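Local coordinates for protein folylpolyglutamate synthase (FolC) (PDB 6K8C) that probably adds glutamate to dihydropteroate and further glutamates to reduced folates, using ATP, in the making of folylpolyglutamates, at residues L77-P82 with E89-N94. Sequence-based numbering, arbitrary orientation.
Sequences LHFTSP and ERFFLN
His78 and Phe92 form an antiparallel hydrogen-bonded pair: His78 N reaches Phe92 O at 2.8 Å, and Phe92 N returns to His78 O at 3.0 Å, both nearly straight and in the carbonyl planes. Past the strand, Thr80 N still donates to Arg90 O, but from above that carbonyl's plane. On one face, Phe79 and Phe91 lie side by side; their rings, tilted by 30°, are slid apart and touch through the two CE1 atoms at 3.7 Å. Beyond them the branched side chains of Leu77 and Leu93 cross obliquely, CD1 to CD1. Apolar side chains suit this face, where Leu77 and Phe91 pack on Leu132 and Phe79 on Ala129 of helix 121-132. The two strands make a beta hairpin at one side of the mixed sheet of the Mur ligase middle domain, of the P-loop NTPase clan, where 76-79 also pairs in parallel with strand 138-142. Beyond the paired strands, the extended Arg90 chain runs past Thr80 O and lays one guanidinium face on Pro82 CA, with NH2 3.4 Å from Pro82 CB; Pro82, which follows a cis peptide bond, offers the guanidinium a rigid apolar ring. A water joins Arg90 NH1 to Thr80 O, while NE is held by His83 ND1. A second water donates to His78 O and Glu89 O and accepts from Thr80 OG1 at 2.7 Å, bridging the two segments next to the Thr80-Arg90 bond. On the opposite face, Arg63 of helix 58-70 donates through NE to His78 ND1 and makes a cation-pi contact with Phe92. The carboxylate of Glu89, an apt acceptor, takes the backbone N-H groups of Val84, Phe85 and Glu86 in the loop that joins the strands.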
loop_
_atom_site.group_PDB
_atom_site.type_symbol
_atom_site.label_atom_id
_atom_site.label_comp_id
_atom_site.label_asym_id
_atom_site.label_seq_id
_atom_site.Cartn_x
_atom_site.Cartn_y
_atom_site.Cartn_z
ATOM N N LEU A 77 -12.917 -4.726 6.214
ATOM C CA LEU A 77 -12.586 -3.756 5.182
ATOM C C LEU A 77 -11.122 -3.370 5.311
ATOM O O LEU A 77 -10.668 -2.997 6.398
ATOM C CB LEU A 77 -13.459 -2.503 5.279
ATOM C CG LEU A 77 -13.274 -1.585 4.064
ATOM C CD1 LEU A 77 -14.609 -0.980 3.679
ATOM C CD2 LEU A 77 -12.242 -0.488 4.309
ATOM N N HIS A 78 -10.398 -3.439 4.197
ATOM C CA HIS A 78 -8.999 -3.041 4.136
ATOM C C HIS A 78 -8.901 -1.749 3.336
ATOM O O HIS A 78 -9.202 -1.730 2.138
ATOM C CB HIS A 78 -8.141 -4.134 3.502
ATOM C CG HIS A 78 -6.675 -3.837 3.526
ATOM N ND1 HIS A 78 -5.779 -4.433 2.664
ATOM C CD2 HIS A 78 -5.947 -3.014 4.316
ATOM C CE1 HIS A 78 -4.561 -3.995 2.927
ATOM N NE2 HIS A 78 -4.634 -3.134 3.925
ATOM N N PHE A 79 -8.479 -0.683 4.002
ATOM C CA PHE A 79 -8.385 0.651 3.421
ATOM C C PHE A 79 -6.921 0.943 3.115
ATOM O O PHE A 79 -6.096 0.962 4.027
ATOM C CB PHE A 79 -8.948 1.675 4.406
ATOM C CG PHE A 79 -8.777 3.107 3.983
ATOM C CD1 PHE A 79 -9.362 3.578 2.822
ATOM C CD2 PHE A 79 -8.058 3.989 4.777
ATOM C CE1 PHE A 79 -9.221 4.901 2.451
ATOM C CE2 PHE A 79 -7.912 5.314 4.412
ATOM C CZ PHE A 79 -8.495 5.769 3.251
ATOM N N THR A 80 -6.599 1.170 1.840
ATOM C CA THR A 80 -5.219 1.391 1.415
ATOM C C THR A 80 -5.122 2.668 0.593
ATOM O O THR A 80 -6.127 3.263 0.206
ATOM C CB THR A 80 -4.686 0.214 0.591
ATOM O OG1 THR A 80 -5.476 0.071 -0.598
ATOM C CG2 THR A 80 -4.751 -1.068 1.396
ATOM N N SER A 81 -3.888 3.092 0.321
ATOM C CA SER A 81 -3.666 4.255 -0.528
ATOM C C SER A 81 -2.254 4.181 -1.085
ATOM O O SER A 81 -1.382 3.572 -0.457
ATOM C CB SER A 81 -3.871 5.561 0.255
ATOM O OG SER A 81 -2.829 5.760 1.189
ATOM N N PRO A 82 -2.003 4.747 -2.283
ATOM C CA PRO A 82 -3.037 5.321 -3.146
ATOM C C PRO A 82 -3.652 4.222 -3.994
ATOM O O PRO A 82 -3.817 3.114 -3.501
ATOM C CB PRO A 82 -2.262 6.326 -3.997
ATOM C CG PRO A 82 -0.917 5.679 -4.164
ATOM C CD PRO A 82 -0.668 4.845 -2.904
ATOM N N GLU A 89 -10.045 0.843 -5.710
ATOM C CA GLU A 89 -9.038 -0.083 -5.180
ATOM C C GLU A 89 -8.761 0.157 -3.704
ATOM O O GLU A 89 -8.332 -0.759 -2.990
ATOM C CB GLU A 89 -7.722 0.057 -5.942
ATOM C CG GLU A 89 -7.738 -0.398 -7.374
ATOM C CD GLU A 89 -6.523 0.095 -8.129
ATOM O OE1 GLU A 89 -5.458 0.313 -7.492
ATOM O OE2 GLU A 89 -6.632 0.260 -9.358
ATOM N N ARG A 90 -8.970 1.387 -3.237
ATOM C CA ARG A 90 -8.658 1.761 -1.869
ATOM C C ARG A 90 -9.537 1.060 -0.843
ATOM O O ARG A 90 -9.237 1.141 0.352
ATOM C CB ARG A 90 -8.785 3.283 -1.716
ATOM C CG ARG A 90 -7.718 4.059 -2.502
ATOM C CD ARG A 90 -8.116 5.520 -2.687
ATOM N NE ARG A 90 -7.165 6.232 -3.533
ATOM C CZ ARG A 90 -6.249 7.079 -3.083
ATOM N NH1 ARG A 90 -6.163 7.333 -1.786
ATOM N NH2 ARG A 90 -5.427 7.684 -3.933
ATOM N N PHE A 91 -10.596 0.371 -1.268
ATOM C CA PHE A 91 -11.556 -0.237 -0.349
ATOM C C PHE A 91 -11.742 -1.704 -0.724
ATOM O O PHE A 91 -12.483 -2.028 -1.657
ATOM C CB PHE A 91 -12.885 0.518 -0.374
ATOM C CG PHE A 91 -12.732 2.015 -0.386
ATOM C CD1 PHE A 91 -12.620 2.722 0.803
ATOM C CD2 PHE A 91 -12.717 2.719 -1.585
ATOM C CE1 PHE A 91 -12.494 4.111 0.800
ATOM C CE2 PHE A 91 -12.579 4.100 -1.598
ATOM C CZ PHE A 91 -12.470 4.797 -0.402
ATOM N N PHE A 92 -11.058 -2.585 0.001
ATOM C CA PHE A 92 -11.187 -4.031 -0.157
ATOM C C PHE A 92 -12.171 -4.500 0.905
ATOM O O PHE A 92 -11.845 -4.515 2.095
ATOM C CB PHE A 92 -9.827 -4.710 -0.001
ATOM C CG PHE A 92 -9.813 -6.169 -0.388
ATOM C CD1 PHE A 92 -9.715 -6.545 -1.717
ATOM C CD2 PHE A 92 -9.864 -7.158 0.582
ATOM C CE1 PHE A 92 -9.684 -7.881 -2.073
ATOM C CE2 PHE A 92 -9.835 -8.504 0.232
ATOM C CZ PHE A 92 -9.744 -8.862 -1.096
ATOM N N LEU A 93 -13.384 -4.850 0.483
ATOM C CA LEU A 93 -14.500 -5.068 1.397
ATOM C C LEU A 93 -15.007 -6.498 1.264
ATOM O O LEU A 93 -15.459 -6.901 0.187
ATOM C CB LEU A 93 -15.629 -4.071 1.117
ATOM C CG LEU A 93 -16.962 -4.328 1.818
ATOM C CD1 LEU A 93 -16.816 -4.212 3.329
ATOM C CD2 LEU A 93 -18.026 -3.359 1.306
ATOM N N ASN A 94 -14.937 -7.250 2.360
ATOM C CA ASN A 94 -15.470 -8.610 2.435
ATOM C C ASN A 94 -14.975 -9.467 1.272
ATOM O O ASN A 94 -15.743 -10.152 0.595
ATOM C CB ASN A 94 -17.000 -8.592 2.501
ATOM C CG ASN A 94 -17.522 -7.832 3.707
ATOM O OD1 ASN A 94 -16.867 -7.773 4.747
ATOM N ND2 ASN A 94 -18.701 -7.235 3.570
HETATM O O HOH W 1 -7.535 -1.689 -0.281
HETATM O O HOH W 2 -7.139 5.832 0.312
#